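Local coordinates for protein cytochrome P450 (PDB 2RFB) that binds a heme b group and probably acts as a monooxygenase that inserts one atom of molecular oxygen into its substrate, at residues 3-8 and 15-20; 23-28 and 257-262; 31-36 and 236-241. One frame throughout, in Å; residues are numbered along the deposited sequence.

Overall arrangement
Contact 1 is local: it joins residues 3-8 to 15-20, both near the N-terminus. Contacts 2 and 3 join the N-terminal region to residues 236-262. Along the chain contact 1 closes before the other two open, and both segments of contact 3 fall between those of contact 2. Contacts 1 and 2 share helix 18-26 and the sheet of strands 7-9, 12-15 and 256-259. Contact 3 pairs strand 31-32, which follows that helix, with strand 239-240. Contact 2 touches both others, with centres about 9 Å from contact 1 and 10 Å from contact 3. Arg238 of contact 3 hydrogen-bonds to a heme propionate, and Leu261 of contact 2 touches the heme.

Contact 1 of 3, residues 3-8 and 15-20; sequences LNDPVH and VYKYSD
The ring of Tyr16 is met at its edge, near its plane, by Asn4 O, Asp5 O and Val7 CG2. Val7 CG2 is 4.2 Å from Tyr16 CE1, and Asn4 adds its CB at 4.0 Å from Tyr16 CD1. The ring also meets that of Tyr260, with the planes at about 30°. Tyr16 CB points toward residues 3-8; chi1 (-62°) sets CG beside the backbone N, anti to the carbonyl carbon. Leu3 packs on the backbone at the base of Tyr16, with Leu3 CD1 3.2 Å from Tyr16 O. Pro6 CB rests 4.3 Å from Val15 CG2. These residues frame the turn from strand 12-15 into helix 18-26, just after the hairpin made with strand 7-9. Lys17 sits at the N-cap position of the helix. Its CG passes 3.4 Å from Asn4 O, and the chain bends at chi3 (-90°), which turns CE out of the extended line. NZ forms a salt bridge with Asp5 OD1. The modelled separation is very short and its exact value is doubtful. An alanine at Lys17 would probably leave the Asp5 carboxylate without its ammonium partner and open a gap beside Asn4 O. The chemistry implies one main bridge, Asp5 to Lys17, which probably helps tie the N-terminal segment to the helix start, with Asp20 OD2 a long and less certain second partner of NZ.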
loop_
_atom_site.group_PDB
_atom_site.type_symbol
_atom_site.label_atom_id
_atom_site.label_comp_id
_atom_site.label_asym_id
_atom_site.label_seq_id
_atom_site.Cartn_x
_atom_site.Cartn_y
_atom_site.Cartn_z
ATOM N N LEU A 3 -12.685 20.141 9.000
ATOM C CA LEU A 3 -11.414 19.632 9.610
ATOM C C LEU A 3 -10.654 20.702 10.416
ATOM O O LEU A 3 -10.952 21.919 10.323
ATOM C CB LEU A 3 -10.510 19.021 8.548
ATOM C CG LEU A 3 -11.091 17.956 7.608
ATOM C CD1 LEU A 3 -9.961 17.503 6.750
ATOM C CD2 LEU A 3 -11.786 16.742 8.294
ATOM N N ASN A 4 -9.690 20.218 11.215
ATOM C CA ASN A 4 -8.919 21.058 12.133
ATOM C C ASN A 4 -7.583 21.596 11.548
ATOM O O ASN A 4 -6.913 20.959 10.731
ATOM C CB ASN A 4 -8.652 20.288 13.455
ATOM C CG ASN A 4 -9.911 20.166 14.370
ATOM O OD1 ASN A 4 -10.561 21.171 14.723
ATOM N ND2 ASN A 4 -10.228 18.928 14.777
ATOM N N ASP A 5 -7.211 22.784 11.981
ATOM C CA ASP A 5 -5.853 23.276 11.801
ATOM C C ASP A 5 -4.890 22.364 12.659
ATOM O O ASP A 5 -5.371 21.601 13.501
ATOM C CB ASP A 5 -5.842 24.781 12.152
ATOM C CG ASP A 5 -6.872 25.592 11.282
ATOM O OD1 ASP A 5 -7.342 25.071 10.234
ATOM O OD2 ASP A 5 -7.221 26.757 11.615
ATOM N N PRO A 6 -3.552 22.408 12.413
ATOM C CA PRO A 6 -2.598 21.476 13.038
ATOM C C PRO A 6 -2.569 21.593 14.546
ATOM O O PRO A 6 -2.504 22.683 15.060
ATOM C CB PRO A 6 -1.253 21.953 12.494
ATOM C CG PRO A 6 -1.593 22.554 11.196
ATOM C CD PRO A 6 -2.848 23.328 11.509
ATOM N N VAL A 7 -2.629 20.481 15.245
ATOM C CA VAL A 7 -2.472 20.513 16.679
ATOM C C VAL A 7 -1.249 19.722 17.156
ATOM O O VAL A 7 -0.820 18.730 16.527
ATOM C CB VAL A 7 -3.737 20.032 17.425
ATOM C CG1 VAL A 7 -4.944 20.906 17.076
ATOM C CG2 VAL A 7 -4.011 18.545 17.163
ATOM N N HIS A 8 -0.697 20.169 18.264
ATOM C CA HIS A 8 0.450 19.501 18.851
ATOM C C HIS A 8 0.043 18.774 20.131
ATOM O O HIS A 8 -0.377 19.424 21.091
ATOM C CB HIS A 8 1.571 20.519 19.193
ATOM C CG HIS A 8 2.874 19.855 19.514
ATOM N ND1 HIS A 8 3.171 19.357 20.772
ATOM C CD2 HIS A 8 3.933 19.542 18.726
ATOM C CE1 HIS A 8 4.359 18.787 20.745
ATOM N NE2 HIS A 8 4.844 18.887 19.519
ATOM N N VAL A 15 -1.767 16.816 11.473
ATOM C CA VAL A 15 -2.144 17.620 10.295
ATOM C C VAL A 15 -3.242 16.938 9.558
ATOM O O VAL A 15 -3.106 15.773 9.132
ATOM C CB VAL A 15 -0.937 17.840 9.372
ATOM C CG1 VAL A 15 -1.312 18.608 8.097
ATOM C CG2 VAL A 15 0.154 18.624 10.151
ATOM N N TYR A 16 -4.351 17.647 9.419
ATOM C CA TYR A 16 -5.618 17.042 9.003
ATOM C C TYR A 16 -6.203 17.564 7.707
ATOM O O TYR A 16 -6.831 16.808 6.993
ATOM C CB TYR A 16 -6.677 17.310 10.070
ATOM C CG TYR A 16 -6.382 16.719 11.396
ATOM C CD1 TYR A 16 -5.960 17.529 12.446
ATOM C CD2 TYR A 16 -6.537 15.337 11.624
ATOM C CE1 TYR A 16 -5.703 16.989 13.679
ATOM C CE2 TYR A 16 -6.272 14.781 12.871
ATOM C CZ TYR A 16 -5.844 15.620 13.882
ATOM O OH TYR A 16 -5.582 15.120 15.145
ATOM N N LYS A 17 -6.072 18.860 7.457
ATOM C CA LYS A 17 -6.659 19.514 6.315
ATOM C C LYS A 17 -5.924 19.101 5.093
ATOM O O LYS A 17 -4.708 18.941 5.127
ATOM C CB LYS A 17 -6.510 21.025 6.420
ATOM C CG LYS A 17 -7.382 21.715 7.431
ATOM C CD LYS A 17 -7.240 23.215 7.245
ATOM C CE LYS A 17 -6.121 23.870 8.078
ATOM N NZ LYS A 17 -6.293 25.392 8.082
ATOM N N TYR A 18 -6.667 18.925 4.004
ATOM C CA TYR A 18 -6.097 18.491 2.731
ATOM C C TYR A 18 -4.974 19.411 2.258
ATOM O O TYR A 18 -3.908 18.926 1.941
ATOM C CB TYR A 18 -7.193 18.365 1.683
ATOM C CG TYR A 18 -6.771 17.873 0.301
ATOM C CD1 TYR A 18 -7.190 16.639 -0.166
ATOM C CD2 TYR A 18 -6.019 18.689 -0.564
ATOM C CE1 TYR A 18 -6.822 16.187 -1.439
ATOM C CE2 TYR A 18 -5.650 18.264 -1.837
ATOM C CZ TYR A 18 -6.068 17.016 -2.286
ATOM O OH TYR A 18 -5.690 16.581 -3.560
ATOM N N SER A 19 -5.168 20.725 2.228
ATOM C CA SER A 19 -4.061 21.552 1.792
ATOM C C SER A 19 -2.852 21.466 2.679
ATOM O O SER A 19 -1.742 21.647 2.182
ATOM C CB SER A 19 -4.448 23.011 1.593
ATOM O OG SER A 19 -5.292 23.381 2.639
ATOM N N ASP A 20 -3.034 21.195 3.974
ATOM C CA ASP A 20 -1.885 21.106 4.869
ATOM C C ASP A 20 -1.184 19.767 4.707
ATOM O O ASP A 20 0.045 19.711 4.692
ATOM C CB ASP A 20 -2.312 21.318 6.310
ATOM C CG ASP A 20 -2.743 22.716 6.575
ATOM O OD1 ASP A 20 -2.276 23.654 5.876
ATOM O OD2 ASP A 20 -3.544 22.896 7.507
#

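Contact 2 of 3, residues 23-28 and 257-262; sequences HVLMND and VIVYLG
Val24 meets Val259 and Val257 through methyl groups. Val24 and Val259 reach toward each other tip to tip, and Val24 CG1 lies 3.5 Å from Val259 CG2, a tight approach. Val24 CG1 is anti to the backbone N (chi1 160°), which sets it where it meets that methyl. The second branch of Val24, CG2, is 4.1 Å from Val257 CG1. These two valines slide past each other in opposite directions. Leu25 continues the apolar surface toward the heme. Leu25 CD1 is 4.3 Å from Val259 CG1 and 4.1 Å from Leu261 CD2, and the two leucines cross at about a right angle. All five residues are buried.

This is packing of the N-terminal helix 18-26 on strand 256-259 of the three-stranded sheet. The end of the helix also lies against the start of helix 261-264. Phe31 touches both Val24 and Val257 and so extends the apolar cluster. Leu261 belongs to the heme pocket and touches the heme, while Leu25 packs on Arg238, a heme-binding residue.

The polar bonds stay within 23-28 and close the helix. Asn27 is the first residue to leave the helical backbone. Its side-chain ND2 donates to His23 O at 2.8 Å, in a nearly straight bond (171° at the hydrogen). The acceptor lies in the plane of the Asn27 amide. Asn27 N also donates to Val24 O at 3.1 Å.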
loop_
_atom_site.group_PDB
_atom_site.type_symbol
_atom_site.label_atom_id
_atom_site.label_comp_id
_atom_site.label_asym_id
_atom_site.label_seq_id
_atom_site.Cartn_x
_atom_site.Cartn_y
_atom_site.Cartn_z
ATOM N N HIS A 23 0.767 20.228 1.560
ATOM C CA HIS A 23 1.888 21.110 1.771
ATOM C C HIS A 23 3.020 20.289 2.419
ATOM O O HIS A 23 4.160 20.258 1.951
ATOM C CB HIS A 23 1.494 22.264 2.688
ATOM C CG HIS A 23 2.646 23.141 3.068
ATOM N ND1 HIS A 23 3.216 23.124 4.327
ATOM C CD2 HIS A 23 3.370 24.025 2.339
ATOM C CE1 HIS A 23 4.222 23.987 4.362
ATOM N NE2 HIS A 23 4.335 24.547 3.173
ATOM N N VAL A 24 2.690 19.582 3.489
ATOM C CA VAL A 24 3.724 18.804 4.165
ATOM C C VAL A 24 4.348 17.795 3.186
ATOM O O VAL A 24 5.543 17.812 2.972
ATOM C CB VAL A 24 3.170 18.105 5.471
ATOM C CG1 VAL A 24 4.060 16.940 5.885
ATOM C CG2 VAL A 24 2.988 19.139 6.577
ATOM N N LEU A 25 3.558 16.930 2.572
ATOM C CA LEU A 25 4.140 15.882 1.692
ATOM C C LEU A 25 4.858 16.466 0.478
ATOM O O LEU A 25 5.802 15.892 0.009
ATOM C CB LEU A 25 3.077 14.853 1.244
ATOM C CG LEU A 25 2.409 14.105 2.384
ATOM C CD1 LEU A 25 1.263 13.237 1.906
ATOM C CD2 LEU A 25 3.503 13.246 2.993
ATOM N N MET A 26 4.385 17.574 -0.071
ATOM C CA MET A 26 5.059 18.147 -1.259
ATOM C C MET A 26 6.375 18.853 -0.881
ATOM O O MET A 26 7.189 19.188 -1.754
ATOM C CB MET A 26 4.154 19.171 -1.959
ATOM C CG MET A 26 2.948 18.602 -2.706
ATOM S SD MET A 26 3.441 17.710 -4.213
ATOM C CE MET A 26 4.189 18.916 -5.247
ATOM N N ASN A 27 6.578 19.120 0.415
ATOM C CA ASN A 27 7.805 19.844 0.839
ATOM C C ASN A 27 8.761 18.861 1.580
ATOM O O ASN A 27 9.044 18.976 2.782
ATOM C CB ASN A 27 7.472 21.143 1.603
ATOM C CG ASN A 27 6.897 22.253 0.691
ATOM O OD1 ASN A 27 7.628 23.051 0.102
ATOM N ND2 ASN A 27 5.589 22.332 0.621
ATOM N N ASP A 28 9.222 17.882 0.805
ATOM C CA ASP A 28 10.205 16.880 1.221
ATOM C C ASP A 28 11.501 17.439 1.832
ATOM O O ASP A 28 12.009 16.837 2.756
ATOM C CB ASP A 28 10.523 15.968 0.039
ATOM C CG ASP A 28 10.972 16.746 -1.157
ATOM O OD1 ASP A 28 10.139 17.287 -1.887
ATOM O OD2 ASP A 28 12.195 16.880 -1.361
ATOM N N VAL A 257 5.876 15.296 12.597
ATOM C CA VAL A 257 4.717 15.809 11.911
ATOM C C VAL A 257 3.923 14.655 11.372
ATOM O O VAL A 257 4.393 13.924 10.485
ATOM C CB VAL A 257 5.136 16.684 10.748
ATOM C CG1 VAL A 257 3.922 17.113 9.984
ATOM C CG2 VAL A 257 5.824 17.934 11.275
ATOM N N ILE A 258 2.737 14.443 11.926
ATOM C CA ILE A 258 1.910 13.332 11.468
ATOM C C ILE A 258 0.753 13.868 10.602
ATOM O O ILE A 258 0.016 14.763 10.993
ATOM C CB ILE A 258 1.313 12.500 12.622
ATOM C CG1 ILE A 258 2.352 12.154 13.709
ATOM C CG2 ILE A 258 0.612 11.249 12.056
ATOM C CD1 ILE A 258 1.808 11.178 14.857
ATOM N N VAL A 259 0.560 13.236 9.476
ATOM C CA VAL A 259 -0.252 13.711 8.410
ATOM C C VAL A 259 -1.363 12.647 8.189
ATOM O O VAL A 259 -1.066 11.431 8.064
ATOM C CB VAL A 259 0.737 13.883 7.251
ATOM C CG1 VAL A 259 0.355 13.162 6.062
ATOM C CG2 VAL A 259 1.095 15.371 7.029
ATOM N N TYR A 260 -2.632 13.093 8.225
ATOM C CA TYR A 260 -3.769 12.202 8.195
ATOM C C TYR A 260 -4.453 12.170 6.859
ATOM O O TYR A 260 -5.202 13.058 6.557
ATOM C CB TYR A 260 -4.760 12.552 9.283
ATOM C CG TYR A 260 -4.224 12.295 10.682
ATOM C CD1 TYR A 260 -3.253 13.102 11.221
ATOM C CD2 TYR A 260 -4.712 11.241 11.464
ATOM C CE1 TYR A 260 -2.768 12.872 12.495
ATOM C CE2 TYR A 260 -4.218 10.990 12.763
ATOM C CZ TYR A 260 -3.259 11.799 13.257
ATOM O OH TYR A 260 -2.771 11.610 14.527
ATOM N N LEU A 261 -4.237 11.092 6.104
ATOM C CA LEU A 261 -4.676 10.975 4.708
ATOM C C LEU A 261 -6.175 10.754 4.633
ATOM O O LEU A 261 -6.865 11.317 3.774
ATOM C CB LEU A 261 -3.997 9.763 4.014
ATOM C CG LEU A 261 -2.468 9.729 4.098
ATOM C CD1 LEU A 261 -1.936 8.476 3.377
ATOM C CD2 LEU A 261 -1.759 11.030 3.571
ATOM N N GLY A 262 -6.668 9.905 5.531
ATOM C CA GLY A 262 -8.061 9.588 5.513
ATOM C C GLY A 262 -8.867 10.828 5.796
ATOM O O GLY A 262 -9.878 11.114 5.140
#

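Contact 3 of 3, residues 31-36 and 236-241; sequences FSSNPG and PHRFAA. With HEM (protoporphyrin IX containing Fe), chain G.
Ser32 and Phe239 form the hydrogen-bonded pair of a two-stranded antiparallel sheet, with Phe31 and Ala240 as the adjoining non-hydrogen-bonded pair. Ser32 N donates to Phe239 O at 2.7 Å, and Phe239 N donates to Ser32 O at 3.1 Å. Weaker CA-H...O contacts flank them, including Arg238 CA to Ser32 O at 3.2 Å. On the Phe31 side, Phe31 CD2 packs 4.4 Å from Ala240 CB. On the other, Ser32 OG is anti to the backbone N (chi1 167°) and accepts from Asn34 N, making an ST turn. Asp51 is hydrogen-bonded to the same hydroxyl.

Beyond the strand, Pro35 CA stands over the centre of the Phe239 ring in a CH-pi contact, 4.0 Å from the centroid.

Next to the sheet is the heme site. As in other P450s, an arginine holds a heme propionate: Arg238 NH1 donates to HEM O2A at 2.8 Å and NH2 to HEM O1A at 3.1 Å. The carboxylate meets the guanidinium at its edge, so two bonds limit how either group can turn. Ser33 OG sits 3.7 Å above the guanidinium plane of Arg238, over its centre. His293 and Arg59 also hydrogen-bond to the heme.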
loop_
_atom_site.group_PDB
_atom_site.type_symbol
_atom_site.label_atom_id
_atom_site.label_comp_id
_atom_site.label_asym_id
_atom_site.label_seq_id
_atom_site.Cartn_x
_atom_site.Cartn_y
_atom_site.Cartn_z
ATOM N N PHE A 31 10.148 18.887 5.236
ATOM C CA PHE A 31 9.712 17.759 6.068
ATOM C C PHE A 31 10.338 16.492 5.571
ATOM O O PHE A 31 9.936 15.922 4.563
ATOM C CB PHE A 31 8.188 17.671 6.162
ATOM C CG PHE A 31 7.541 18.964 6.556
ATOM C CD1 PHE A 31 7.043 19.834 5.588
ATOM C CD2 PHE A 31 7.449 19.331 7.909
ATOM C CE1 PHE A 31 6.466 21.095 5.981
ATOM C CE2 PHE A 31 6.893 20.533 8.295
ATOM C CZ PHE A 31 6.381 21.427 7.317
ATOM N N SER A 32 11.334 16.045 6.322
ATOM C CA SER A 32 12.168 14.911 5.976
ATOM C C SER A 32 11.471 13.592 6.254
ATOM O O SER A 32 10.522 13.547 7.015
ATOM C CB SER A 32 13.418 14.995 6.833
ATOM O OG SER A 32 14.142 13.797 6.781
ATOM N N SER A 33 11.992 12.504 5.709
ATOM C CA SER A 33 11.433 11.173 5.965
ATOM C C SER A 33 12.127 10.286 7.016
ATOM O O SER A 33 11.624 9.180 7.306
ATOM C CB SER A 33 11.226 10.414 4.653
ATOM O OG SER A 33 10.078 10.929 4.026
ATOM N N ASN A 34 13.237 10.751 7.599
ATOM C CA ASN A 34 13.865 10.049 8.725
ATOM C C ASN A 34 14.247 11.001 9.820
ATOM O O ASN A 34 14.588 12.132 9.524
ATOM C CB ASN A 34 15.125 9.353 8.271
ATOM C CG ASN A 34 15.993 10.249 7.443
ATOM O OD1 ASN A 34 15.507 10.892 6.503
ATOM N ND2 ASN A 34 17.277 10.304 7.768
ATOM N N PRO A 35 14.247 10.538 11.091
ATOM C CA PRO A 35 14.511 11.348 12.332
ATOM C C PRO A 35 15.821 12.153 12.429
ATOM O O PRO A 35 16.446 12.494 11.420
ATOM C CB PRO A 35 14.536 10.278 13.441
ATOM C CG PRO A 35 14.757 8.953 12.683
ATOM C CD PRO A 35 13.972 9.127 11.424
ATOM N N GLY A 36 16.216 12.463 13.664
ATOM C CA GLY A 36 17.585 12.858 13.962
ATOM C C GLY A 36 18.376 11.676 14.524
ATOM O O GLY A 36 19.599 11.765 14.684
ATOM N N PRO A 236 2.998 8.550 10.071
ATOM C CA PRO A 236 3.585 9.187 11.268
ATOM C C PRO A 236 5.001 9.738 11.122
ATOM O O PRO A 236 5.458 10.495 11.992
ATOM C CB PRO A 236 3.576 8.051 12.326
ATOM C CG PRO A 236 3.633 6.765 11.545
ATOM C CD PRO A 236 3.085 7.071 10.122
ATOM N N HIS A 237 5.714 9.379 10.062
ATOM C CA HIS A 237 7.151 9.690 10.065
ATOM C C HIS A 237 7.529 10.838 9.139
ATOM O O HIS A 237 7.887 10.593 7.982
ATOM C CB HIS A 237 7.963 8.410 9.772
ATOM C CG HIS A 237 7.826 7.363 10.845
ATOM N ND1 HIS A 237 7.980 7.650 12.193
ATOM C CD2 HIS A 237 7.500 6.047 10.779
ATOM C CE1 HIS A 237 7.770 6.556 12.905
ATOM N NE2 HIS A 237 7.493 5.567 12.073
ATOM N N ARG A 238 7.347 12.079 9.594
ATOM C CA ARG A 238 7.936 13.258 8.939
ATOM C C ARG A 238 8.531 14.066 10.044
ATOM O O ARG A 238 8.000 14.087 11.143
ATOM C CB ARG A 238 6.937 14.143 8.195
ATOM C CG ARG A 238 6.277 13.548 6.912
ATOM C CD ARG A 238 7.288 12.999 5.979
ATOM N NE ARG A 238 6.903 12.917 4.576
ATOM C CZ ARG A 238 6.379 11.845 3.973
ATOM N NH1 ARG A 238 6.020 10.735 4.656
ATOM N NH2 ARG A 238 6.160 11.890 2.679
ATOM N N PHE A 239 9.635 14.732 9.758
ATOM C CA PHE A 239 10.272 15.515 10.756
ATOM C C PHE A 239 10.708 16.775 10.070
ATOM O O PHE A 239 11.193 16.766 8.927
ATOM C CB PHE A 239 11.463 14.726 11.364
ATOM C CG PHE A 239 11.055 13.374 11.897
ATOM C CD1 PHE A 239 10.900 12.306 11.048
ATOM C CD2 PHE A 239 10.737 13.205 13.236
ATOM C CE1 PHE A 239 10.452 11.078 11.524
ATOM C CE2 PHE A 239 10.279 11.976 13.706
ATOM C CZ PHE A 239 10.150 10.920 12.862
ATOM N N ALA A 240 10.529 17.871 10.769
ATOM C CA ALA A 240 10.908 19.134 10.256
ATOM C C ALA A 240 12.448 19.209 10.208
ATOM O O ALA A 240 13.121 19.105 11.246
ATOM C CB ALA A 240 10.327 20.221 11.143
ATOM N N ALA A 241 12.986 19.409 8.998
ATOM C CA ALA A 241 14.422 19.614 8.786
ATOM C C ALA A 241 14.804 21.041 9.103
ATOM O O ALA A 241 15.967 21.321 9.365
ATOM C CB ALA A 241 14.827 19.256 7.334
HETATM C CHA HEM G . 4.706 4.458 -0.684
HETATM C CHB HEM G . -0.118 3.978 0.204
HETATM C CHC HEM G . 0.017 -0.193 -2.466
HETATM C CHD HEM G . 4.890 -0.108 -2.747
HETATM C C1A HEM G . 3.387 4.690 -0.259
HETATM C C2A HEM G . 2.927 5.869 0.437
HETATM C C3A HEM G . 1.585 5.704 0.668
HETATM C C4A HEM G . 1.219 4.457 0.100
HETATM C CMA HEM G . 0.477 6.622 1.397
HETATM C CAA HEM G . 3.841 7.083 0.829
HETATM C CBA HEM G . 4.468 6.922 2.238
HETATM C CGA HEM G . 5.192 8.218 2.479
HETATM O O1A HEM G . 4.980 9.236 1.723
HETATM O O2A HEM G . 5.986 8.235 3.441
HETATM C C1B HEM G . -0.516 2.807 -0.472
HETATM C C2B HEM G . -1.863 2.341 -0.694
HETATM C C3B HEM G . -1.724 1.187 -1.428
HETATM C C4B HEM G . -0.354 0.941 -1.667
HETATM C CMB HEM G . -3.137 3.119 -0.136
HETATM C CAB HEM G . -2.667 0.049 -2.060
HETATM C CBB HEM G . -4.052 0.229 -2.348
HETATM C C1C HEM G . 1.329 -0.584 -2.913
HETATM C C2C HEM G . 1.830 -1.682 -3.772
HETATM C C3C HEM G . 3.184 -1.599 -3.790
HETATM C C4C HEM G . 3.575 -0.526 -2.965
HETATM C CMC HEM G . 1.072 -2.827 -4.584
HETATM C CAC HEM G . 4.195 -2.506 -4.598
HETATM C CBC HEM G . 5.226 -3.137 -4.006
HETATM C C1D HEM G . 5.278 1.164 -2.211
HETATM C C2D HEM G . 6.631 1.658 -2.105
HETATM C C3D HEM G . 6.515 3.044 -1.445
HETATM C C4D HEM G . 5.136 3.254 -1.257
HETATM C CMD HEM G . 7.966 0.950 -2.505
HETATM C CAD HEM G . 7.581 4.115 -1.033
HETATM C CBD HEM G . 7.902 4.958 -2.286
HETATM C CGD HEM G . 8.933 5.992 -1.968
HETATM O O1D HEM G . 9.172 6.237 -0.742
HETATM O O2D HEM G . 9.527 6.570 -2.927
HETATM N NA HEM G . 2.301 3.835 -0.472
HETATM N NB HEM G . 0.405 1.925 -1.116
HETATM N NC HEM G . 2.463 0.093 -2.463
HETATM N ND HEM G . 4.404 2.148 -1.689
HETATM FE FE HEM G . 2.435 2.072 -1.635
#